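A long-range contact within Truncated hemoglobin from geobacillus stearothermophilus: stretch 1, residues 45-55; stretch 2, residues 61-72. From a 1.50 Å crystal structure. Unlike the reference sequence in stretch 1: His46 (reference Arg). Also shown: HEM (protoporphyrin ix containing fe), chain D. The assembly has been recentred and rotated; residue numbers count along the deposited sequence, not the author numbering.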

ATOM      1  N   ALA A  45       8.171  -5.676  -1.567  1.00 10.00           N
ATOM      2  CA  ALA A  45       7.612  -5.830  -0.240  1.00  8.98           C
ATOM      3  C   ALA A  45       8.501  -5.155   0.785  1.00  9.18           C
ATOM      4  O   ALA A  45       8.000  -4.508   1.712  1.00  9.68           O
ATOM      5  N   HIS A  46       9.819  -5.260   0.614  1.00  9.90           N
ATOM      6  CA  HIS A  46      10.721  -4.602   1.528  1.00 11.51           C
ATOM      7  C   HIS A  46      10.479  -3.101   1.508  1.00 10.10           C
ATOM      8  O   HIS A  46      10.350  -2.459   2.527  1.00 11.89           O
ATOM      9  N   LYS A  47      10.370  -2.552   0.311  1.00  9.11           N
ATOM     10  CA  LYS A  47      10.198  -1.117   0.186  1.00 10.07           C
ATOM     11  C   LYS A  47       8.864  -0.684   0.746  1.00  8.52           C
ATOM     12  O   LYS A  47       8.770   0.337   1.367  1.00  9.15           O
ATOM     13  N   GLN A  48       7.824  -1.480   0.503  1.00  8.44           N
ATOM     14  CA  GLN A  48       6.511  -1.117   1.003  1.00  7.62           C
ATOM     15  C   GLN A  48       6.437  -1.190   2.518  1.00  8.27           C
ATOM     16  O   GLN A  48       5.770  -0.381   3.144  1.00  9.09           O
ATOM     17  N   LYS A  49       7.092  -2.182   3.101  1.00  8.72           N
ATOM     18  CA  LYS A  49       7.145  -2.214   4.558  1.00 10.28           C
ATOM     19  C   LYS A  49       7.786  -0.933   5.094  1.00  9.23           C
ATOM     20  O   LYS A  49       7.299  -0.305   6.032  1.00 10.53           O
ATOM     21  N   GLN A  50       8.899  -0.530   4.467  1.00  9.06           N
ATOM     22  CA  GLN A  50       9.554   0.717   4.873  1.00  9.63           C
ATOM     23  C   GLN A  50       8.661   1.927   4.653  1.00  9.67           C
ATOM     24  O   GLN A  50       8.508   2.782   5.523  1.00  9.85           O
ATOM     25  N   PHE A  51       8.008   1.971   3.488  1.00  9.18           N
ATOM     26  CA  PHE A  51       7.178   3.097   3.175  1.00  8.21           C
ATOM     27  C   PHE A  51       5.983   3.225   4.116  1.00  8.05           C
ATOM     28  O   PHE A  51       5.719   4.293   4.614  1.00  9.20           O
ATOM     29  N   LEU A  52       5.276   2.121   4.321  1.00  8.75           N
ATOM     30  CA  LEU A  52       4.066   2.199   5.113  1.00  8.07           C
ATOM     31  C   LEU A  52       4.412   2.553   6.559  1.00  7.81           C
ATOM     32  O   LEU A  52       3.692   3.304   7.201  1.00  8.77           O
ATOM     33  N   THR A  53       5.571   2.086   7.025  1.00  8.34           N
ATOM     34  CA  THR A  53       6.025   2.456   8.364  1.00  9.61           C
ATOM     35  C   THR A  53       6.121   3.973   8.479  1.00  9.76           C
ATOM     36  O   THR A  53       5.570   4.584   9.381  1.00 10.90           O
ATOM     37  N   GLN A  54       6.803   4.579   7.523  1.00 10.24           N
ATOM     38  CA  GLN A  54       6.973   6.011   7.518  1.00 10.57           C
ATOM     39  C   GLN A  54       5.660   6.739   7.283  1.00 10.99           C
ATOM     40  O   GLN A  54       5.368   7.711   7.935  1.00 11.63           O
ATOM     41  N   TYR A  55       4.873   6.230   6.345  1.00  9.93           N
ATOM     42  CA  TYR A  55       3.610   6.823   5.994  1.00  9.91           C
ATOM     43  C   TYR A  55       2.678   6.891   7.173  1.00 10.31           C
ATOM     44  O   TYR A  55       1.897   7.831   7.281  1.00 11.63           O
ATOM     45  N   LEU A  61      11.814   5.040   7.560  1.00 13.19           N
ATOM     46  CA  LEU A  61      12.637   3.969   7.034  1.00 12.54           C
ATOM     47  C   LEU A  61      12.833   4.022   5.540  1.00 12.51           C
ATOM     48  O   LEU A  61      13.871   3.612   5.003  1.00 11.62           O
ATOM     49  N   TYR A  62      11.800   4.453   4.841  1.00 12.00           N
ATOM     50  CA  TYR A  62      11.862   4.460   3.412  1.00 11.64           C
ATOM     51  C   TYR A  62      12.821   5.540   2.912  1.00 12.85           C
ATOM     52  O   TYR A  62      13.690   5.255   2.093  1.00 12.59           O
ATOM     53  N   THR A  63      12.669   6.749   3.436  1.00 12.95           N
ATOM     54  CA  THR A  63      13.536   7.848   3.004  1.00 13.80           C
ATOM     55  C   THR A  63      14.996   7.483   3.258  1.00 14.11           C
ATOM     56  O   THR A  63      15.857   7.722   2.403  1.00 13.83           O
ATOM     57  N   ALA A  64      15.247   6.874   4.405  1.00 13.87           N
ATOM     58  CA  ALA A  64      16.621   6.541   4.817  1.00 14.94           C
ATOM     59  C   ALA A  64      17.294   5.691   3.764  1.00 15.73           C
ATOM     60  O   ALA A  64      18.471   5.854   3.476  1.00 16.72           O
ATOM     61  N   GLU A  65      16.555   4.769   3.169  1.00 14.72           N
ATOM     62  CA  GLU A  65      17.165   3.901   2.192  1.00 16.48           C
ATOM     63  C   GLU A  65      16.979   4.335   0.753  1.00 15.66           C
ATOM     64  O   GLU A  65      17.836   4.036  -0.088  1.00 17.36           O
ATOM     65  N   HIS A  66      15.858   4.972   0.423  1.00 14.62           N
ATOM     66  CA  HIS A  66      15.538   5.214  -0.974  1.00 15.47           C
ATOM     67  C   HIS A  66      15.352   6.683  -1.330  1.00 14.90           C
ATOM     68  O   HIS A  66      15.132   6.991  -2.497  1.00 17.05           O
ATOM     69  N   GLY A  67      15.402   7.567  -0.343  1.00 15.22           N
ATOM     70  CA  GLY A  67      15.147   8.965  -0.618  1.00 16.80           C
ATOM     71  C   GLY A  67      13.668   9.286  -0.528  1.00 17.16           C
ATOM     72  O   GLY A  67      12.845   8.434  -0.159  1.00 17.33           O
ATOM     73  N   HIS A  68      13.313  10.517  -0.837  1.00 17.99           N
ATOM     74  CA  HIS A  68      11.908  10.928  -0.705  1.00 19.08           C
ATOM     75  C   HIS A  68      11.001   9.995  -1.507  1.00 17.61           C
ATOM     76  O   HIS A  68      11.364   9.534  -2.583  1.00 17.93           O
ATOM     77  N   PRO A  69       9.833   9.649  -0.940  1.00 16.55           N
ATOM     78  CA  PRO A  69       8.914   8.769  -1.660  1.00 15.76           C
ATOM     79  C   PRO A  69       8.543   9.242  -3.066  1.00 15.90           C
ATOM     80  O   PRO A  69       8.527   8.428  -3.982  1.00 15.95           O
ATOM     81  N   MET A  70       8.270  10.530  -3.229  1.00 15.74           N
ATOM     82  CA  MET A  70       7.805  11.087  -4.513  1.00 16.49           C
ATOM     83  C   MET A  70       6.974  10.033  -5.247  1.00 14.31           C
ATOM     84  O   MET A  70       7.235   9.674  -6.415  1.00 13.70           O
ATOM     85  N   LEU A  71       5.961   9.537  -4.552  1.00 12.95           N
ATOM     86  CA  LEU A  71       5.316   8.321  -4.995  1.00 12.79           C
ATOM     87  C   LEU A  71       4.635   8.533  -6.316  1.00 11.51           C
ATOM     88  O   LEU A  71       4.711   7.690  -7.178  1.00  9.93           O
ATOM     89  N   ARG A  72       3.959   9.661  -6.498  1.00 11.12           N
ATOM     90  CA  ARG A  72       3.271   9.833  -7.767  1.00 12.53           C
ATOM     91  C   ARG A  72       4.277   9.763  -8.912  1.00 12.33           C
ATOM     92  O   ARG A  72       4.026   9.095  -9.931  1.00 12.58           O
TER

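Two helices, 45-55 and 61-66, cross at 130° with axes 7.8 Å apart at closest approach, and pack through interlocked glutamine and tyrosine side chains, a polar network along the junction and an apolar cluster beside the heme. The backbones come nearest at Gln50 and Tyr62, whose CA atoms lie 4.6 Å apart. Gln50 (chi1 m, chi2 t) points toward the second helix and sits among Leu61, Tyr62, Glu65 and His66. Its buried amide is used at both ends: Gln50 NE2 donates to Glu65 OE1 (2.6 Å), and Gln50 OE1 accepts from His66 NE2 (2.6 Å). Glu65 OE1 also accepts from His46 NE2 (3.0 Å), at the edge of the imidazole, near its plane; His46 (t), which differs from the reference sequence, starts sideways, but the end of its side chain comes nearer. One turn beyond Gln50, Gln54 (t, t) reaches the backbone of the second helix near its start. Gln54 OE1 accepts from Thr63 N (2.9 Å) and, weakly, from Tyr62 N (2.9 Å), while Gln54 NE2 donates to Thr63 OG1 (2.9 Å). Tyr62 (t) fits in turn among Lys47, Gln50, Phe51 and Gln54. The Phe51 ring, also on a t rotamer, turns its edge to the Tyr62 face, with planes at 89° and centroids 5.8 Å apart. Phe51 extends the apolar packing into the later part of stretch 2, touching Pro69 (CE1 to CB, 3.5 Å) and Leu71 (CZ to CD1, 3.4 Å). Thr53 CG2 meets Leu61 CD1 at 3.8 Å. Both stretches hold the same heme propionate: Tyr62 OH donates a very short bond to HEM O2D (2.5 Å), and the extended Lys47 (m, t, t, t) donates from NZ to HEM O1D (2.8 Å).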

ATOM      1  CB  ALA A  45       7.462  -7.295   0.098  1.00  9.30           C
ATOM      2  CB  HIS A  46      12.160  -4.932   1.114  1.00 13.57           C
ATOM      3  CG  HIS A  46      13.196  -4.098   1.777  1.00 17.52           C
ATOM      4  ND1 HIS A  46      13.467  -4.170   3.127  1.00 20.40           N
ATOM      5  CD2 HIS A  46      14.059  -3.189   1.265  1.00 19.79           C
ATOM      6  CE1 HIS A  46      14.449  -3.333   3.420  1.00 21.99           C
ATOM      7  NE2 HIS A  46      14.818  -2.720   2.308  1.00 21.95           N
ATOM      8  CB  LYS A  47      10.243  -0.716  -1.279  1.00 11.10           C
ATOM      9  CG  LYS A  47      11.634  -0.762  -1.894  1.00 11.62           C
ATOM     10  CD  LYS A  47      11.544  -0.499  -3.393  1.00 16.35           C
ATOM     11  CE  LYS A  47      12.926  -0.351  -3.996  1.00 17.72           C
ATOM     12  NZ  LYS A  47      12.800  -0.098  -5.464  1.00 22.08           N
ATOM     13  CB  GLN A  48       5.477  -2.065   0.411  1.00  7.79           C
ATOM     14  CG  GLN A  48       4.023  -1.656   0.665  1.00  7.54           C
ATOM     15  CD  GLN A  48       3.648  -0.386  -0.087  1.00  8.15           C
ATOM     16  OE1 GLN A  48       3.056  -0.476  -1.185  1.00 12.11           O
ATOM     17  NE2 GLN A  48       4.004   0.775   0.447  1.00  6.10           N
ATOM     18  CB  LYS A  49       7.908  -3.428   5.037  1.00 11.45           C
ATOM     19  CG  LYS A  49       7.964  -3.451   6.541  1.00 15.95           C
ATOM     20  CD  LYS A  49       8.347  -4.771   7.144  1.00 23.78           C
ATOM     21  CE  LYS A  49       7.641  -4.968   8.504  1.00 24.58           C
ATOM     22  NZ  LYS A  49       7.408  -3.803   9.474  1.00 24.55           N
ATOM     23  CB  GLN A  50      10.852   0.913   4.089  1.00 10.48           C
ATOM     24  CG  GLN A  50      11.877  -0.136   4.412  1.00 12.01           C
ATOM     25  CD  GLN A  50      13.077   0.007   3.544  1.00 14.40           C
ATOM     26  OE1 GLN A  50      12.965   0.198   2.341  1.00 15.41           O
ATOM     27  NE2 GLN A  50      14.239  -0.054   4.150  1.00 18.79           N
ATOM     28  CB  PHE A  51       6.684   3.048   1.729  1.00  7.73           C
ATOM     29  CG  PHE A  51       5.808   4.193   1.419  1.00  8.91           C
ATOM     30  CD1 PHE A  51       6.371   5.444   1.244  1.00 10.04           C
ATOM     31  CD2 PHE A  51       4.400   4.065   1.431  1.00  7.39           C
ATOM     32  CE1 PHE A  51       5.537   6.578   1.042  1.00 11.37           C
ATOM     33  CE2 PHE A  51       3.575   5.152   1.232  1.00  9.19           C
ATOM     34  CZ  PHE A  51       4.116   6.425   1.046  1.00 11.36           C
ATOM     35  CB  LEU A  52       3.307   0.882   5.060  1.00  8.89           C
ATOM     36  CG  LEU A  52       2.643   0.594   3.699  1.00  7.74           C
ATOM     37  CD1 LEU A  52       2.023  -0.760   3.768  1.00  9.73           C
ATOM     38  CD2 LEU A  52       1.619   1.678   3.368  1.00  9.07           C
ATOM     39  CB  THR A  53       7.396   1.776   8.628  1.00  9.42           C
ATOM     40  OG1 THR A  53       7.184   0.359   8.680  1.00 11.70           O
ATOM     41  CG2 THR A  53       7.979   2.303   9.951  1.00 11.51           C
ATOM     42  CB  GLN A  54       8.027   6.297   6.447  1.00 12.94           C
ATOM     43  CG  GLN A  54       8.289   7.703   6.063  1.00 15.33           C
ATOM     44  CD  GLN A  54       9.425   7.742   5.076  1.00 15.70           C
ATOM     45  OE1 GLN A  54      10.364   6.951   5.159  1.00 12.80           O
ATOM     46  NE2 GLN A  54       9.348   8.661   4.130  1.00 18.89           N
ATOM     47  CB  TYR A  55       3.012   5.889   4.981  1.00  9.41           C
ATOM     48  CG  TYR A  55       1.694   6.209   4.340  1.00  7.94           C
ATOM     49  CD1 TYR A  55       0.537   5.525   4.719  1.00  7.79           C
ATOM     50  CD2 TYR A  55       1.622   7.115   3.305  1.00  8.60           C
ATOM     51  CE1 TYR A  55      -0.630   5.696   4.058  1.00  8.52           C
ATOM     52  CE2 TYR A  55       0.430   7.300   2.610  1.00  8.19           C
ATOM     53  CZ  TYR A  55      -0.688   6.583   3.008  1.00  8.40           C
ATOM     54  OH  TYR A  55      -1.854   6.761   2.324  1.00  7.04           O
ATOM     55  CB  LEU A  61      12.006   2.639   7.387  1.00 13.62           C
ATOM     56  CG  LEU A  61      11.863   2.334   8.875  1.00 13.62           C
ATOM     57  CD1 LEU A  61      11.355   0.911   9.030  1.00 16.27           C
ATOM     58  CD2 LEU A  61      13.187   2.518   9.602  1.00 16.66           C
ATOM     59  CB  TYR A  62      10.444   4.651   2.818  1.00 10.99           C
ATOM     60  CG  TYR A  62      10.466   4.681   1.303  1.00 11.15           C
ATOM     61  CD1 TYR A  62      10.273   3.521   0.552  1.00 10.88           C
ATOM     62  CD2 TYR A  62      10.765   5.876   0.619  1.00 11.01           C
ATOM     63  CE1 TYR A  62      10.322   3.553  -0.844  1.00  9.75           C
ATOM     64  CE2 TYR A  62      10.816   5.903  -0.782  1.00 11.49           C
ATOM     65  CZ  TYR A  62      10.590   4.760  -1.494  1.00 12.93           C
ATOM     66  OH  TYR A  62      10.682   4.824  -2.857  1.00 14.36           O
ATOM     67  CB  THR A  63      13.154   9.122   3.682  1.00 14.48           C
ATOM     68  OG1 THR A  63      11.893   9.554   3.143  1.00 15.94           O
ATOM     69  CG2 THR A  63      14.185  10.219   3.384  1.00 14.68           C
ATOM     70  CB  ALA A  64      16.626   5.829   6.160  1.00 14.57           C
ATOM     71  CB  GLU A  65      16.688   2.457   2.399  1.00 15.97           C
ATOM     72  CG  GLU A  65      17.426   1.451   1.539  1.00 19.82           C
ATOM     73  CD  GLU A  65      16.936   0.019   1.745  1.00 21.05           C
ATOM     74  OE1 GLU A  65      16.533  -0.330   2.872  1.00 24.60           O
ATOM     75  OE2 GLU A  65      17.000  -0.753   0.763  1.00 28.75           O
ATOM     76  CB  HIS A  66      14.252   4.457  -1.344  1.00 15.70           C
ATOM     77  CG  HIS A  66      14.262   3.038  -0.891  1.00 15.89           C
ATOM     78  ND1 HIS A  66      14.981   2.056  -1.536  1.00 16.70           N
ATOM     79  CD2 HIS A  66      13.683   2.438   0.177  1.00 14.85           C
ATOM     80  CE1 HIS A  66      14.825   0.909  -0.900  1.00 17.27           C
ATOM     81  NE2 HIS A  66      14.052   1.119   0.152  1.00 15.93           N
ATOM     82  CB  HIS A  68      11.731  12.382  -1.126  1.00 21.34           C
ATOM     83  CG  HIS A  68      12.279  13.368  -0.126  1.00 25.02           C
ATOM     84  ND1 HIS A  68      12.578  13.028   1.178  1.00 29.86           N
ATOM     85  CD2 HIS A  68      12.555  14.691  -0.239  1.00 29.67           C
ATOM     86  CE1 HIS A  68      13.038  14.091   1.817  1.00 30.62           C
ATOM     87  NE2 HIS A  68      13.030  15.115   0.979  1.00 31.19           N
ATOM     88  CB  PRO A  69       7.693   8.745  -0.745  1.00 15.93           C
ATOM     89  CG  PRO A  69       8.250   8.997   0.658  1.00 16.17           C
ATOM     90  CD  PRO A  69       9.371   9.980   0.412  1.00 17.28           C
ATOM     91  CB  MET A  70       8.972  11.579  -5.374  1.00 17.50           C
ATOM     92  CG  MET A  70      10.002  10.558  -5.721  1.00 18.03           C
ATOM     93  SD  MET A  70      11.286  11.303  -6.761  1.00 24.22           S
ATOM     94  CE  MET A  70      11.906   9.842  -7.615  1.00 23.46           C
ATOM     95  CB  LEU A  71       4.278   7.854  -3.991  1.00 13.86           C
ATOM     96  CG  LEU A  71       4.685   7.008  -2.793  1.00 18.48           C
ATOM     97  CD1 LEU A  71       3.359   6.481  -2.257  1.00 18.02           C
ATOM     98  CD2 LEU A  71       5.629   5.890  -3.105  1.00 16.93           C
ATOM     99  CB  ARG A  72       2.494  11.128  -7.847  1.00 13.22           C
ATOM    100  CG  ARG A  72       1.731  11.185  -9.181  1.00 16.91           C
ATOM    101  CD  ARG A  72       0.869  12.361  -9.293  1.00 17.06           C
ATOM    102  NE  ARG A  72       0.592  12.560 -10.720  1.00 19.61           N
ATOM    103  CZ  ARG A  72      -0.344  11.925 -11.429  1.00 18.86           C
ATOM    104  NH1 ARG A  72      -0.472  12.200 -12.735  1.00 18.83           N
ATOM    105  NH2 ARG A  72      -1.179  11.047 -10.860  1.00 16.21           N
TER
HETATM  106  CHA HEM D 202       6.101   0.754  -6.429  1.00 11.22           C
HETATM  107  CHB HEM D 202       1.991  -0.278  -8.712  1.00 10.41           C
HETATM  108  CHC HEM D 202      -0.379   2.385  -5.427  1.00  7.96           C
HETATM  109  CHD HEM D 202       3.562   2.482  -2.688  1.00  9.12           C
HETATM  110  C1A HEM D 202       5.166   0.232  -7.278  1.00  9.29           C
HETATM  111  C2A HEM D 202       5.500  -0.603  -8.412  1.00  9.11           C
HETATM  112  C3A HEM D 202       4.362  -0.886  -9.041  1.00 10.69           C
HETATM  113  C4A HEM D 202       3.290  -0.237  -8.332  1.00  9.88           C
HETATM  114  CMA HEM D 202       4.210  -1.764 -10.297  1.00 11.63           C
HETATM  115  CAA HEM D 202       6.914  -1.087  -8.779  1.00 12.84           C
HETATM  116  CBA HEM D 202       7.367  -2.115  -7.761  1.00 16.61           C
HETATM  117  CGA HEM D 202       8.856  -2.400  -7.810  1.00 20.92           C
HETATM  118  O1A HEM D 202       9.593  -1.908  -8.727  1.00 19.66           O
HETATM  119  O2A HEM D 202       9.349  -3.109  -6.895  1.00 19.94           O
HETATM  120  C1B HEM D 202       1.014   0.397  -8.040  1.00  7.84           C
HETATM  121  C2B HEM D 202      -0.369   0.499  -8.463  1.00  8.48           C
HETATM  122  C3B HEM D 202      -1.000   1.256  -7.573  1.00  8.92           C
HETATM  123  C4B HEM D 202      -0.085   1.663  -6.533  1.00  9.34           C
HETATM  124  CMB HEM D 202      -0.995  -0.180  -9.700  1.00 10.46           C
HETATM  125  CAB HEM D 202      -2.477   1.615  -7.622  1.00  9.59           C
HETATM  126  CBB HEM D 202      -2.952   2.778  -7.161  1.00 14.33           C
HETATM  127  C1C HEM D 202       0.457   2.571  -4.347  1.00  8.60           C
HETATM  128  C2C HEM D 202       0.065   3.071  -3.052  1.00  6.73           C
HETATM  129  C3C HEM D 202       1.191   3.088  -2.327  1.00  8.67           C
HETATM  130  C4C HEM D 202       2.282   2.594  -3.130  1.00  8.04           C
HETATM  131  CMC HEM D 202      -1.367   3.498  -2.610  1.00 11.42           C
HETATM  132  CAC HEM D 202       1.393   3.478  -0.854  1.00  9.21           C
HETATM  133  CBC HEM D 202       0.474   4.026  -0.072  1.00 13.89           C
HETATM  134  C1D HEM D 202       4.598   2.064  -3.461  1.00  7.93           C
HETATM  135  C2D HEM D 202       5.975   2.110  -3.037  1.00 10.08           C
HETATM  136  C3D HEM D 202       6.747   1.593  -4.197  1.00 10.45           C
HETATM  137  C4D HEM D 202       5.778   1.318  -5.229  1.00  9.36           C
HETATM  138  CMD HEM D 202       6.508   2.556  -1.669  1.00 10.70           C
HETATM  139  CAD HEM D 202       8.252   1.425  -4.273  1.00 11.45           C
HETATM  140  CBD HEM D 202       8.861   2.642  -4.983  1.00 12.73           C
HETATM  141  CGD HEM D 202      10.331   2.340  -5.157  1.00 16.48           C
HETATM  142  O1D HEM D 202      10.719   1.590  -6.113  1.00 18.36           O
HETATM  143  O2D HEM D 202      11.098   2.811  -4.274  1.00 17.80           O
HETATM  144  NA  HEM D 202       3.803   0.434  -7.270  1.00  9.44           N
HETATM  145  NB  HEM D 202       1.130   1.123  -6.872  1.00  7.34           N
HETATM  146  NC  HEM D 202       1.798   2.269  -4.355  1.00  8.67           N
HETATM  147  ND  HEM D 202       4.525   1.585  -4.756  1.00  8.68           N
HETATM  148 FE   HEM D 202       2.820   1.372  -5.818  1.00  9.08          FE